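Glycoside hydrolase family 81 (Clostridium thermocellum, PDB 6FOP) probably hydrolyses internal beta-1,3-glucosidic bonds of laminarin-type glucans, as a family 81 glycoside hydrolase of the Clostridium thermocellum cellulosome. Local coordinates at residues P16-P21 / I401-S406; K106-A111 / V225-V230; D626-K631 / N655-G660. One frame throughout, in Å; residues are numbered along the deposited sequence.

Overall arrangement
The three contacts lie well apart, and none touches another. Contacts 1 and 2 are partly buried. Contact 2 is the most extensive and sits nearest the middle of the chain; it joins the end of strand 103-107 and the loop after it to strand 223-235, through a dense set of polar bonds closed by an aromatic ring. Contact 1, whose centre is about 31 Å from that of contact 2, lays an N-terminal loop on the strand 399-403 hairpin, mainly through one tyrosine. Contact 3, by contrast, is a surface contact on the opposite side of the chain's centre from contact 2. It alone packs helix on helix, with apolar touches, water and a long salt bridge.

Contact 1. Residues P16-P21 / I401-S406; sequences PGAKVP and IGYPSS
Tyr403 carries most of this contact: its ring lies under the methyl of Ala18 and its hydroxyl reaches the backbone of Lys19. Ala18 CB stands over one ring face, 3.8 Å from the centroid of Tyr403 and displaced toward the CE1 side, a CH-pi contact. Just beyond the ring, Tyr403 OH donates to Lys19 O at 2.7 Å. The carbonyl oxygen lies near the ring plane, while the hydroxyl stands above the plane of the Lys19 carbonyl, 42° out of it. Val20 CG1 comes within 3.6 Å of the same Tyr403 OH.

Ile401, two residues back on the strand, points to the same side as Tyr403. Its chain is extended to CD1 (chi2 165°), which meets Pro21 CD tip to tip at 3.9 Å. Strand 399-403 pairs with strand 390-394 in a two-stranded hairpin; Tyr392 of the partner strand touches both Val20 and Tyr403. The loop 16-21, far earlier in the chain, thus runs across the hairpin within the fold of a single subunit. While Lys19 CB points away from the strand, the polar bond depends on the backbone of Lys19, not its side chain, and probably helps to hold the loop in place.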
loop_
_atom_site.group_PDB
_atom_site.type_symbol
_atom_site.label_atom_id
_atom_site.label_comp_id
_atom_site.label_asym_id
_atom_site.label_seq_id
_atom_site.Cartn_x
_atom_site.Cartn_y
_atom_site.Cartn_z
ATOM N N PRO A 16 0.380 9.192 -30.916
ATOM C CA PRO A 16 -0.861 9.828 -31.299
ATOM C C PRO A 16 -2.040 9.142 -30.682
ATOM O O PRO A 16 -2.175 7.913 -30.764
ATOM C CB PRO A 16 -0.896 9.696 -32.818
ATOM C CG PRO A 16 0.120 8.655 -33.148
ATOM C CD PRO A 16 1.158 8.749 -32.084
ATOM N N GLY A 17 -2.866 9.962 -30.035
ATOM C CA GLY A 17 -4.059 9.495 -29.365
ATOM C C GLY A 17 -3.830 9.160 -27.914
ATOM O O GLY A 17 -4.805 9.056 -27.163
ATOM N N ALA A 18 -2.563 8.966 -27.518
ATOM C CA ALA A 18 -2.221 8.602 -26.146
ATOM C C ALA A 18 -2.545 9.775 -25.251
ATOM O O ALA A 18 -2.441 10.939 -25.668
ATOM C CB ALA A 18 -0.752 8.206 -26.019
ATOM N N LYS A 19 -2.981 9.461 -24.034
ATOM C CA LYS A 19 -3.422 10.462 -23.099
ATOM C C LYS A 19 -2.509 10.471 -21.888
ATOM O O LYS A 19 -1.851 9.475 -21.565
ATOM C CB LYS A 19 -4.878 10.209 -22.704
ATOM C CG LYS A 19 -5.881 10.397 -23.862
ATOM C CD LYS A 19 -5.981 11.878 -24.266
ATOM C CE LYS A 19 -6.669 12.116 -25.599
ATOM N NZ LYS A 19 -6.500 13.526 -26.083
ATOM N N VAL A 20 -2.456 11.628 -21.234
ATOM C CA VAL A 20 -1.589 11.856 -20.089
ATOM C C VAL A 20 -2.415 12.491 -19.000
ATOM O O VAL A 20 -3.524 12.977 -19.256
ATOM C CB VAL A 20 -0.371 12.756 -20.429
ATOM C CG1 VAL A 20 0.555 12.032 -21.377
ATOM C CG2 VAL A 20 -0.779 14.122 -20.996
ATOM N N PRO A 21 -1.883 12.504 -17.771
ATOM C CA PRO A 21 -2.630 13.230 -16.744
ATOM C C PRO A 21 -2.764 14.721 -17.049
ATOM O O PRO A 21 -1.953 15.282 -17.780
ATOM C CB PRO A 21 -1.787 13.058 -15.491
ATOM C CG PRO A 21 -0.829 12.002 -15.785
ATOM C CD PRO A 21 -0.649 11.894 -17.251
ATOM N N ILE A 401 4.770 6.002 -17.970
ATOM C CA ILE A 401 3.485 5.462 -18.402
ATOM C C ILE A 401 3.756 4.539 -19.574
ATOM O O ILE A 401 4.368 4.938 -20.560
ATOM C CB ILE A 401 2.505 6.580 -18.841
ATOM C CG1 ILE A 401 2.283 7.593 -17.687
ATOM C CG2 ILE A 401 1.194 5.995 -19.360
ATOM C CD1 ILE A 401 1.638 8.881 -18.143
ATOM N N GLY A 402 3.276 3.308 -19.486
ATOM C CA GLY A 402 3.376 2.392 -20.613
ATOM C C GLY A 402 2.195 2.536 -21.555
ATOM O O GLY A 402 1.043 2.707 -21.106
ATOM N N TYR A 403 2.456 2.412 -22.856
ATOM C CA TYR A 403 1.393 2.454 -23.887
ATOM C C TYR A 403 1.431 1.168 -24.704
ATOM O O TYR A 403 2.519 0.770 -25.108
ATOM C CB TYR A 403 1.504 3.670 -24.795
ATOM C CG TYR A 403 1.242 4.970 -24.054
ATOM C CD1 TYR A 403 -0.026 5.270 -23.539
ATOM C CD2 TYR A 403 2.259 5.869 -23.824
ATOM C CE1 TYR A 403 -0.244 6.442 -22.816
ATOM C CE2 TYR A 403 2.041 7.043 -23.123
ATOM C CZ TYR A 403 0.789 7.325 -22.633
ATOM O OH TYR A 403 0.632 8.514 -21.939
ATOM N N PRO A 404 0.281 0.529 -24.963
ATOM C CA PRO A 404 -1.065 1.003 -24.583
ATOM C C PRO A 404 -1.373 0.891 -23.088
ATOM O O PRO A 404 -0.888 -0.010 -22.392
ATOM C CB PRO A 404 -2.022 0.103 -25.376
ATOM C CG PRO A 404 -1.177 -0.806 -26.180
ATOM C CD PRO A 404 0.243 -0.691 -25.795
ATOM N N SER A 405 -2.134 1.875 -22.616
ATOM C CA SER A 405 -2.515 1.977 -21.215
ATOM C C SER A 405 -3.847 1.293 -20.997
ATOM O O SER A 405 -4.522 0.878 -21.966
ATOM C CB SER A 405 -2.681 3.448 -20.874
ATOM O OG SER A 405 -3.652 4.017 -21.724
ATOM N N SER A 406 -4.241 1.191 -19.738
ATOM C CA SER A 406 -5.578 0.671 -19.448
ATOM C C SER A 406 -6.024 1.072 -18.050
ATOM O O SER A 406 -5.184 1.328 -17.159
ATOM C CB SER A 406 -5.646 -0.841 -19.631
ATOM O OG SER A 406 -4.701 -1.471 -18.793
#

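Contact 2. Residues K106-A111 / V225-V230; sequences KISDFA and VTDTKV
Thr228 lies at the middle of the contact, its side chain held between Ser108 and the ring of Phe110. Its OG1 takes a bond from Phe110 N at 2.8 Å and shares another with Ser108 OG at 2.7 Å, where either hydroxyl could be the donor. With OG1 between the backbone N and the carbonyl carbon (chi1 62°), the hydroxyl faces the turn. Thr228 CB sits over the centre of the Phe110 ring, 3.5 Å from its centroid and almost on the normal, a CH-pi contact. Thr228 CG2 touches the CD2-CE2 side of the ring.

The backbone of Thr228 is gripped as well. Asp109 N donates to Thr228 O at 3.1 Å from one face of the carbonyl plane, and Lys229 NZ, in one of its two conformers, reaches the same oxygen from the opposite face. Two residues on from Thr228, Val230 N gives a nearly straight bond at 2.8 Å to Asp109 OD2, which accepts through its anti lone pair.

Residues 108-110 form the turn of a beta hairpin between strands 103-107 and 111-118, closed by Ser108 N bonding to Ala111 O. This turn rests on strand 223-235, an outer strand of a separate three-stranded antiparallel sheet, so the contact links two sheets.

Further out, extended Lys106, also in one of two conformers, puts NZ 2.8 Å from Thr226 O, in the carbonyl plane. In the same conformer as above, the bent chain of Lys229 curls back to form a salt bridge with Asp227 OD1, probably helping to steady NZ beside Thr228 O. Arg459 makes a salt bridge with Asp109 OD2, which probably helps to position the carboxylate. Tyr473 and Phe245 pack against Phe110 from outside the pair.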
loop_
_atom_site.group_PDB
_atom_site.type_symbol
_atom_site.label_atom_id
_atom_site.label_comp_id
_atom_site.label_asym_id
_atom_site.label_seq_id
_atom_site.Cartn_x
_atom_site.Cartn_y
_atom_site.Cartn_z
ATOM N N LYS A 106 4.019 21.168 0.474
ATOM C CA LYS A 106 4.998 20.190 0.962
ATOM C C LYS A 106 4.248 18.888 1.248
ATOM O O LYS A 106 3.191 18.901 1.880
ATOM C CB LYS A 106 5.703 20.700 2.227
ATOM C CG LYS A 106 6.815 19.814 2.763
ATOM C CD LYS A 106 7.600 20.430 3.922
ATOM C CE LYS A 106 8.721 19.502 4.406
ATOM N NZ LYS A 106 9.527 20.006 5.555
ATOM N N ILE A 107 4.793 17.764 0.778
ATOM C CA ILE A 107 4.225 16.443 1.055
ATOM C C ILE A 107 5.349 15.612 1.626
ATOM O O ILE A 107 6.386 15.419 0.978
ATOM C CB ILE A 107 3.598 15.795 -0.179
ATOM C CG1 ILE A 107 2.443 16.649 -0.716
ATOM C CG2 ILE A 107 3.106 14.400 0.188
ATOM C CD1 ILE A 107 1.915 16.224 -2.081
ATOM N N SER A 108 5.171 15.162 2.857
ATOM C CA SER A 108 6.128 14.268 3.496
ATOM C C SER A 108 5.539 12.857 3.626
ATOM O O SER A 108 4.518 12.543 2.999
ATOM C CB SER A 108 6.624 14.864 4.820
ATOM O OG SER A 108 5.546 15.086 5.694
ATOM N N ASP A 109 6.150 12.003 4.439
ATOM C CA ASP A 109 5.771 10.589 4.365
ATOM C C ASP A 109 4.410 10.295 4.961
ATOM O O ASP A 109 3.791 9.297 4.606
ATOM C CB ASP A 109 6.859 9.715 5.015
ATOM C CG ASP A 109 8.188 9.697 4.213
ATOM O OD1 ASP A 109 8.277 10.272 3.122
ATOM O OD2 ASP A 109 9.130 9.101 4.713
ATOM N N PHE A 110 3.942 11.147 5.881
ATOM C CA PHE A 110 2.597 11.033 6.443
ATOM C C PHE A 110 1.990 12.378 6.842
ATOM O O PHE A 110 1.128 12.443 7.731
ATOM C CB PHE A 110 2.514 9.972 7.573
ATOM C CG PHE A 110 3.621 9.972 8.595
ATOM C CD1 PHE A 110 4.836 9.305 8.338
ATOM C CD2 PHE A 110 3.407 10.473 9.875
ATOM C CE1 PHE A 110 5.815 9.227 9.301
ATOM C CE2 PHE A 110 4.403 10.395 10.844
ATOM C CZ PHE A 110 5.620 9.801 10.543
ATOM N N ALA A 111 2.331 13.426 6.093
ATOM C CA ALA A 111 1.715 14.729 6.286
ATOM C C ALA A 111 1.710 15.495 4.975
ATOM O O ALA A 111 2.473 15.191 4.043
ATOM C CB ALA A 111 2.403 15.514 7.414
ATOM N N VAL A 225 4.047 20.004 13.588
ATOM C CA VAL A 225 4.788 19.024 12.792
ATOM C C VAL A 225 5.162 19.647 11.467
ATOM O O VAL A 225 4.304 20.100 10.730
ATOM C CB VAL A 225 3.988 17.729 12.595
ATOM C CG1 VAL A 225 4.749 16.796 11.660
ATOM C CG2 VAL A 225 3.791 17.051 13.933
ATOM N N THR A 226 6.473 19.682 11.185
ATOM C CA THR A 226 7.006 20.293 9.972
ATOM C C THR A 226 7.656 19.304 9.006
ATOM O O THR A 226 7.966 19.682 7.879
ATOM C CB THR A 226 8.014 21.409 10.321
ATOM O OG1 THR A 226 8.996 20.886 11.221
ATOM C CG2 THR A 226 7.279 22.553 11.000
ATOM N N ASP A 227 7.802 18.043 9.426
ATOM C CA ASP A 227 8.293 16.993 8.511
ATOM C C ASP A 227 7.926 15.651 9.130
ATOM O O ASP A 227 7.798 15.529 10.347
ATOM C CB ASP A 227 9.809 17.106 8.277
ATOM C CG ASP A 227 10.286 16.373 7.015
ATOM O OD1 ASP A 227 9.484 15.994 6.170
ATOM O OD2 ASP A 227 11.515 16.218 6.892
ATOM N N THR A 228 7.768 14.645 8.269
ATOM C CA THR A 228 7.515 13.272 8.682
ATOM C C THR A 228 8.334 12.347 7.767
ATOM O O THR A 228 8.405 12.568 6.542
ATOM C CB THR A 228 6.025 12.874 8.646
ATOM O OG1 THR A 228 5.511 12.968 7.315
ATOM C CG2 THR A 228 5.207 13.769 9.602
ATOM N N LYS A 229 8.944 11.333 8.384
ATOM C CA LYS A 229 9.872 10.428 7.688
ATOM C C LYS A 229 9.761 9.015 8.186
ATOM O O LYS A 229 9.716 8.774 9.401
ATOM C CB LYS A 229 11.327 10.897 7.924
ATOM C CG LYS A 229 11.703 12.222 7.285
ATOM C CD LYS A 229 12.134 12.078 5.823
ATOM C CE LYS A 229 11.933 13.372 5.034
ATOM N NZ LYS A 229 10.474 13.471 4.649
ATOM N N VAL A 230 9.805 8.067 7.243
ATOM C CA VAL A 230 10.046 6.649 7.561
ATOM C C VAL A 230 11.432 6.227 7.124
ATOM O O VAL A 230 11.959 6.733 6.143
ATOM C CB VAL A 230 9.009 5.707 6.976
ATOM C CG1 VAL A 230 7.648 6.040 7.560
ATOM C CG2 VAL A 230 9.003 5.721 5.440
#

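Contact 3. Residues D626-K631 / N655-G660; sequences DPAAAK and NLDSLG. With MG (magnesium ion), chain Z.
Pro627 makes the apolar part of the contact, pressing its ring onto the backbone of helix 655-659 at Leu656 and Asp657. Pro627 CB is 3.5 Å from Asp657 N and also touches Leu656 CB, while Pro627 CG lies 3.6 Å from Leu656 O. Leu656 continues this apolar side away from Pro627, packing on Ala623, Leu624 and Phe676. Beside the proline, Asp657 OD1 rests against Ala628, touching both CA and CB.

The charged part joins Lys631 and Asp657, whose side chains cross at about a right angle. Lys631 is fully extended. Asp657 CG, anti to its backbone N (chi1 -170°), is turned toward helix 627-631, where the carboxylate oxygens meet Ala628 and Lys631. The salt bridge is long, 4.0 Å from Lys631 NZ to Asp657 OD2; Lys631 CD lies slightly nearer that oxygen, at 3.8 Å. A water bridges the two groups, accepting from Lys631 NZ at 2.8 Å and donating only weakly to Asp657 OD2. Thr314 OG1 is hydrogen-bonded to both Lys631 NZ and Asp657 OD2, so a third residue ties the pair together.

The two segments are the first turn of helix 627-633 and the last turn of helix 646-659, packed nearly antiparallel: their short axes approach to 8.7 Å and make an angle of 150°. Asp626 is the N-cap of the first helix, with OD1 accepting from Ala629 N at 3.1 Å from well above the carboxylate plane. Gly660, with positive phi, ends the second helix, and Gly660 N still bonds back to Leu656 O.

The backbone of Lys631 serves a metal: its O binds a magnesium ion at 2.4 Å, with a water and Trp634 O as further ligands.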
loop_
_atom_site.group_PDB
_atom_site.type_symbol
_atom_site.label_atom_id
_atom_site.label_comp_id
_atom_site.label_asym_id
_atom_site.label_seq_id
_atom_site.Cartn_x
_atom_site.Cartn_y
_atom_site.Cartn_z
ATOM N N ASP A 626 -6.481 -27.408 3.390
ATOM C CA ASP A 626 -6.636 -28.851 3.112
ATOM C C ASP A 626 -6.227 -29.131 1.664
ATOM O O ASP A 626 -7.070 -29.151 0.765
ATOM C CB ASP A 626 -8.061 -29.311 3.398
ATOM C CG ASP A 626 -8.225 -30.814 3.299
ATOM O OD1 ASP A 626 -7.293 -31.515 2.806
ATOM O OD2 ASP A 626 -9.323 -31.278 3.691
ATOM N N PRO A 627 -4.915 -29.314 1.441
ATOM C CA PRO A 627 -4.464 -29.563 0.071
ATOM C C PRO A 627 -4.986 -30.859 -0.557
ATOM O O PRO A 627 -5.171 -30.911 -1.767
ATOM C CB PRO A 627 -2.942 -29.561 0.166
ATOM C CG PRO A 627 -2.587 -29.433 1.597
ATOM C CD PRO A 627 -3.804 -29.169 2.399
ATOM N N ALA A 628 -5.211 -31.889 0.255
ATOM C CA ALA A 628 -5.752 -33.134 -0.293
ATOM C C ALA A 628 -7.162 -32.930 -0.857
ATOM O O ALA A 628 -7.483 -33.394 -1.953
ATOM C CB ALA A 628 -5.746 -34.231 0.751
ATOM N N ALA A 629 -7.982 -32.171 -0.136
ATOM C CA ALA A 629 -9.311 -31.841 -0.634
ATOM C C ALA A 629 -9.232 -30.945 -1.881
ATOM O O ALA A 629 -9.969 -31.150 -2.865
ATOM C CB ALA A 629 -10.151 -31.197 0.451
ATOM N N ALA A 630 -8.324 -29.964 -1.847
ATOM C CA ALA A 630 -8.169 -29.070 -3.006
ATOM C C ALA A 630 -7.756 -29.850 -4.261
ATOM O O ALA A 630 -8.270 -29.584 -5.356
ATOM C CB ALA A 630 -7.153 -27.957 -2.700
ATOM N N LYS A 631 -6.824 -30.792 -4.097
ATOM C CA LYS A 631 -6.425 -31.648 -5.203
ATOM C C LYS A 631 -7.592 -32.489 -5.744
ATOM O O LYS A 631 -7.752 -32.639 -6.946
ATOM C CB LYS A 631 -5.306 -32.574 -4.746
ATOM C CG LYS A 631 -4.737 -33.428 -5.871
ATOM C CD LYS A 631 -3.627 -34.349 -5.389
ATOM C CE LYS A 631 -3.162 -35.296 -6.492
ATOM N NZ LYS A 631 -2.078 -36.182 -6.010
ATOM N N ASN A 655 2.155 -29.609 -4.543
ATOM C CA ASN A 655 3.280 -29.359 -3.643
ATOM C C ASN A 655 2.810 -29.178 -2.197
ATOM O O ASN A 655 3.430 -29.709 -1.268
ATOM C CB ASN A 655 4.135 -28.192 -4.102
ATOM C CG ASN A 655 5.284 -28.648 -4.990
ATOM O OD1 ASN A 655 6.183 -29.361 -4.535
ATOM N ND2 ASN A 655 5.246 -28.263 -6.258
ATOM N N LEU A 656 1.728 -28.428 -1.971
ATOM C CA LEU A 656 1.237 -28.303 -0.592
ATOM C C LEU A 656 0.764 -29.646 -0.023
ATOM O O LEU A 656 0.953 -29.943 1.144
ATOM C CB LEU A 656 0.149 -27.230 -0.473
ATOM C CG LEU A 656 0.635 -25.800 -0.752
ATOM C CD1 LEU A 656 -0.547 -24.854 -0.857
ATOM C CD2 LEU A 656 1.615 -25.335 0.294
ATOM N N ASP A 657 0.208 -30.479 -0.905
ATOM C CA ASP A 657 -0.199 -31.845 -0.558
ATOM C C ASP A 657 0.976 -32.681 -0.003
ATOM O O ASP A 657 0.806 -33.435 0.960
ATOM C CB ASP A 657 -0.833 -32.507 -1.795
ATOM C CG ASP A 657 -1.502 -33.840 -1.490
ATOM O OD1 ASP A 657 -2.128 -34.037 -0.417
ATOM O OD2 ASP A 657 -1.414 -34.716 -2.356
ATOM N N SER A 658 2.169 -32.480 -0.581
ATOM C CA SER A 658 3.363 -33.180 -0.179
ATOM C C SER A 658 4.108 -32.518 0.986
ATOM O O SER A 658 4.534 -33.192 1.941
ATOM C CB SER A 658 4.289 -33.236 -1.397
ATOM O OG SER A 658 5.475 -33.868 -1.055
ATOM N N LEU A 659 4.300 -31.209 0.873
ATOM C CA LEU A 659 5.134 -30.432 1.817
ATOM C C LEU A 659 4.435 -30.122 3.121
ATOM O O LEU A 659 5.086 -30.011 4.173
ATOM C CB LEU A 659 5.546 -29.110 1.175
ATOM C CG LEU A 659 6.385 -29.138 -0.116
ATOM C CD1 LEU A 659 6.366 -27.754 -0.791
ATOM C CD2 LEU A 659 7.818 -29.500 0.157
ATOM N N GLY A 660 3.118 -29.963 3.072
ATOM C CA GLY A 660 2.362 -29.417 4.195
ATOM C C GLY A 660 2.108 -27.930 4.057
ATOM O O GLY A 660 2.371 -27.328 3.028
HETATM MG MG MG Z . -8.645 -33.794 -8.894
HETATM O O HOH W 1 -2.823 -37.575 -3.730
HETATM O O HOH W 2 -6.504 -34.213 -9.836
#